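Local coordinates for protein plasma serine protease inhibitor (Homo sapiens, PDB 3DY0) that inhibits serine proteases in blood plasma and other body fluids, with heparin as cofactor, by binding irreversibly to their active-site serine, at residues 87-92 / 169-174. Sequence-based numbering, arbitrary orientation. Where two conformers were deposited one is given.
Sequences DGFQLS and FKAKWE
Strands 90-99 and 159-172 are antiparallel neighbours in the large central sheet A of the serpin fold, and meet here where the first strand begins and the second ends. On its other edge, 159-172 pairs with 323-335, the part of the reactive-centre loop before the cleavage site, which inserts as a strand in cleaved serpins. Q90 and K170 form a hydrogen-bonded pair: the N-H of Q90 donates to K170 O, nearly along the C=O axis, with N and O 2.9 Å apart. The return bond, K170 N to Q90 O, is 3.0 Å long and straighter (166° at the hydrogen), although the donor stands above the carbonyl plane. Q90 O also receives the CA-H of F169, its distance to F169 CA being 3.4 Å. Two residues from this pair, where G88 lies across from K172, a water replaces the direct bond, donating to G88 O (2.5 Å) and accepting from K172 N (2.8 Å); Q224 NE2 also binds G88 O. On the face opposite Q90 and K170, F89 CG takes the crowded position between backbone N and carbonyl carbon (chi1 64°), and F89 CB presses against A171 CB at 3.4 Å. The F89 ring meets that of F169 rim to rim, CD1 of F89 lying 3.7 Å from CE2 of F169, with the planes crossing obliquely at 59°. L91 CD1 approaches the F169 ring at its edge, while Y223 makes an edge-to-face contact with that ring. Doubly gripped Q90 O thus marks where direct pairing stops; beyond, the water satisfies the parting backbones.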
ATOM      1  N   ASP A  87     -14.624  -2.965  14.317  1.00 36.18           N
ATOM      2  CA  ASP A  87     -14.743  -3.366  15.712  1.00 35.88           C
ATOM      3  C   ASP A  87     -13.410  -3.261  16.447  1.00 34.33           C
ATOM      4  O   ASP A  87     -12.589  -4.175  16.392  1.00 35.41           O
ATOM      5  CB  ASP A  87     -15.274  -4.799  15.800  1.00 36.82           C
ATOM      6  CG  ASP A  87     -15.321  -5.318  17.224  1.00 39.14           C
ATOM      7  OD1 ASP A  87     -15.949  -4.659  18.081  1.00 38.91           O
ATOM      8  OD2 ASP A  87     -14.731  -6.387  17.488  1.00 40.88           O
ATOM      9  N   GLY A  88     -13.196  -2.139  17.126  1.00 32.75           N
ATOM     10  CA  GLY A  88     -11.966  -1.964  17.877  1.00 31.71           C
ATOM     11  C   GLY A  88     -10.930  -1.028  17.288  1.00 30.39           C
ATOM     12  O   GLY A  88      -9.988  -0.640  17.979  1.00 31.36           O
ATOM     13  N   PHE A  89     -11.087  -0.655  16.022  1.00 27.45           N
ATOM     14  CA  PHE A  89     -10.124   0.236  15.386  1.00 25.75           C
ATOM     15  C   PHE A  89     -10.739   1.033  14.242  1.00 24.40           C
ATOM     16  O   PHE A  89     -11.961   1.129  14.124  1.00 23.72           O
ATOM     17  CB  PHE A  89      -8.923  -0.567  14.874  1.00 25.09           C
ATOM     18  CG  PHE A  89      -9.261  -1.546  13.790  1.00 25.57           C
ATOM     19  CD1 PHE A  89      -8.735  -1.391  12.509  1.00 25.79           C
ATOM     20  CD2 PHE A  89     -10.100  -2.629  14.043  1.00 25.62           C
ATOM     21  CE1 PHE A  89      -9.036  -2.297  11.496  1.00 24.17           C
ATOM     22  CE2 PHE A  89     -10.407  -3.543  13.036  1.00 26.21           C
ATOM     23  CZ  PHE A  89      -9.873  -3.378  11.759  1.00 27.45           C
ATOM     24  N   GLN A  90      -9.887   1.602  13.397  1.00 22.09           N
ATOM     25  CA  GLN A  90     -10.369   2.403  12.282  1.00 19.58           C
ATOM     26  C   GLN A  90      -9.705   2.035  10.963  1.00 16.41           C
ATOM     27  O   GLN A  90      -8.483   1.914  10.879  1.00 15.44           O
ATOM     28  CB  GLN A  90     -10.137   3.886  12.577  1.00 23.01           C
ATOM     29  CG  GLN A  90     -10.736   4.837  11.551  1.00 27.68           C
ATOM     30  CD  GLN A  90     -10.615   6.297  11.966  1.00 30.24           C
ATOM     31  OE1 GLN A  90     -11.063   7.196  11.252  1.00 32.81           O
ATOM     32  NE2 GLN A  90     -10.008   6.537  13.124  1.00 31.20           N
ATOM     33  N   LEU A  91     -10.528   1.842   9.941  1.00 13.91           N
ATOM     34  CA  LEU A  91     -10.037   1.518   8.610  1.00 13.30           C
ATOM     35  C   LEU A  91     -10.970   2.117   7.575  1.00 12.46           C
ATOM     36  O   LEU A  91     -12.134   1.725   7.469  1.00 13.76           O
ATOM     37  CB  LEU A  91      -9.947   0.004   8.402  1.00 14.64           C
ATOM     38  CG  LEU A  91      -9.526  -0.395   6.981  1.00 14.29           C
ATOM     39  CD1 LEU A  91      -8.204   0.286   6.617  1.00 15.89           C
ATOM     40  CD2 LEU A  91      -9.390  -1.908   6.890  1.00 16.72           C
ATOM     41  N   SER A  92     -10.449   3.078   6.816  0.50 11.99           N
ATOM     42  CA  SER A  92     -11.219   3.747   5.778  0.50 12.74           C
ATOM     43  C   SER A  92     -10.544   3.542   4.426  0.50 11.57           C
ATOM     44  O   SER A  92      -9.319   3.585   4.327  0.50 12.25           O
ATOM     45  CB  SER A  92     -11.317   5.244   6.085  0.50 14.63           C
ATOM     46  OG  SER A  92     -12.052   5.927   5.086  0.50 18.90           O
ATOM     47  N   PHE A 169      -5.617   3.931   8.240  1.00  7.87           N
ATOM     48  CA  PHE A 169      -5.667   2.904   9.273  1.00  8.92           C
ATOM     49  C   PHE A 169      -5.133   3.427  10.601  1.00  8.62           C
ATOM     50  O   PHE A 169      -4.070   4.043  10.662  1.00 10.43           O
ATOM     51  CB  PHE A 169      -4.842   1.688   8.817  1.00  8.34           C
ATOM     52  CG  PHE A 169      -4.639   0.637   9.876  1.00  9.24           C
ATOM     53  CD1 PHE A 169      -3.512   0.661  10.696  1.00  9.92           C
ATOM     54  CD2 PHE A 169      -5.553  -0.402  10.027  1.00 10.72           C
ATOM     55  CE1 PHE A 169      -3.297  -0.339  11.649  1.00 10.75           C
ATOM     56  CE2 PHE A 169      -5.345  -1.405  10.980  1.00 11.77           C
ATOM     57  CZ  PHE A 169      -4.218  -1.373  11.788  1.00 10.85           C
ATOM     58  N   LYS A 170      -5.889   3.194  11.666  1.00 10.23           N
ATOM     59  CA  LYS A 170      -5.453   3.603  12.992  1.00 11.23           C
ATOM     60  C   LYS A 170      -5.969   2.573  13.970  1.00 11.33           C
ATOM     61  O   LYS A 170      -7.163   2.289  14.006  1.00 12.71           O
ATOM     62  CB  LYS A 170      -5.994   4.983  13.370  1.00 14.26           C
ATOM     63  CG  LYS A 170      -5.599   5.394  14.788  1.00 17.36           C
ATOM     64  CD  LYS A 170      -6.088   6.785  15.149  1.00 21.75           C
ATOM     65  CE  LYS A 170      -5.791   7.096  16.610  1.00 25.81           C
ATOM     66  NZ  LYS A 170      -6.335   8.422  17.015  1.00 28.23           N
ATOM     67  N   ALA A 171      -5.065   2.003  14.752  1.00 10.65           N
ATOM     68  CA  ALA A 171      -5.464   1.003  15.725  1.00 11.99           C
ATOM     69  C   ALA A 171      -4.524   0.976  16.912  1.00 11.12           C
ATOM     70  O   ALA A 171      -3.343   1.293  16.795  1.00 10.87           O
ATOM     71  CB  ALA A 171      -5.497  -0.367  15.068  1.00 12.78           C
ATOM     72  N   LYS A 172      -5.068   0.612  18.066  1.00 11.53           N
ATOM     73  CA  LYS A 172      -4.270   0.480  19.269  1.00 11.03           C
ATOM     74  C   LYS A 172      -3.818  -0.967  19.285  1.00 10.64           C
ATOM     75  O   LYS A 172      -4.506  -1.838  18.747  1.00 10.75           O
ATOM     76  CB  LYS A 172      -5.124   0.726  20.515  1.00 13.29           C
ATOM     77  CG  LYS A 172      -5.702   2.118  20.628  1.00 15.17           C
ATOM     78  CD  LYS A 172      -6.652   2.191  21.810  1.00 19.45           C
ATOM     79  CE  LYS A 172      -7.173   3.607  22.013  1.00 23.30           C
ATOM     80  NZ  LYS A 172      -8.146   3.664  23.139  1.00 27.64           N
ATOM     81  N   TRP A 173      -2.662  -1.231  19.883  1.00 10.10           N
ATOM     82  CA  TRP A 173      -2.204  -2.612  19.997  1.00 10.39           C
ATOM     83  C   TRP A 173      -3.204  -3.245  20.955  1.00 11.51           C
ATOM     84  O   TRP A 173      -3.784  -2.548  21.787  1.00 13.17           O
ATOM     85  CB  TRP A 173      -0.824  -2.690  20.651  1.00 11.03           C
ATOM     86  CG  TRP A 173       0.294  -2.129  19.848  1.00  9.07           C
ATOM     87  CD1 TRP A 173       1.103  -1.085  20.191  1.00  9.76           C
ATOM     88  CD2 TRP A 173       0.765  -2.605  18.582  1.00  9.38           C
ATOM     89  NE1 TRP A 173       2.049  -0.880  19.217  1.00 10.73           N
ATOM     90  CE2 TRP A 173       1.865  -1.798  18.217  1.00  9.62           C
ATOM     91  CE3 TRP A 173       0.364  -3.635  17.720  1.00  8.54           C
ATOM     92  CZ2 TRP A 173       2.574  -1.988  17.023  1.00 11.06           C
ATOM     93  CZ3 TRP A 173       1.071  -3.827  16.532  1.00  8.90           C
ATOM     94  CH2 TRP A 173       2.161  -3.003  16.197  1.00  9.52           C
ATOM     95  N   GLU A 174      -3.416  -4.549  20.841  1.00 10.38           N
ATOM     96  CA  GLU A 174      -4.318  -5.229  21.760  1.00 11.99           C
ATOM     97  C   GLU A 174      -3.708  -5.042  23.152  1.00 11.96           C
ATOM     98  O   GLU A 174      -4.415  -4.808  24.135  1.00 11.70           O
ATOM     99  CB  GLU A 174      -4.403  -6.710  21.408  1.00 12.44           C
ATOM    100  CG  GLU A 174      -5.387  -7.485  22.262  1.00 16.81           C
ATOM    101  CD  GLU A 174      -5.510  -8.930  21.827  1.00 18.85           C
ATOM    102  OE1 GLU A 174      -4.494  -9.651  21.864  1.00 23.03           O
ATOM    103  OE2 GLU A 174      -6.624  -9.342  21.444  1.00 23.08           O
TER
HETATM  104  O   HOH W   1      -7.888   0.566  18.365  1.00 22.16           O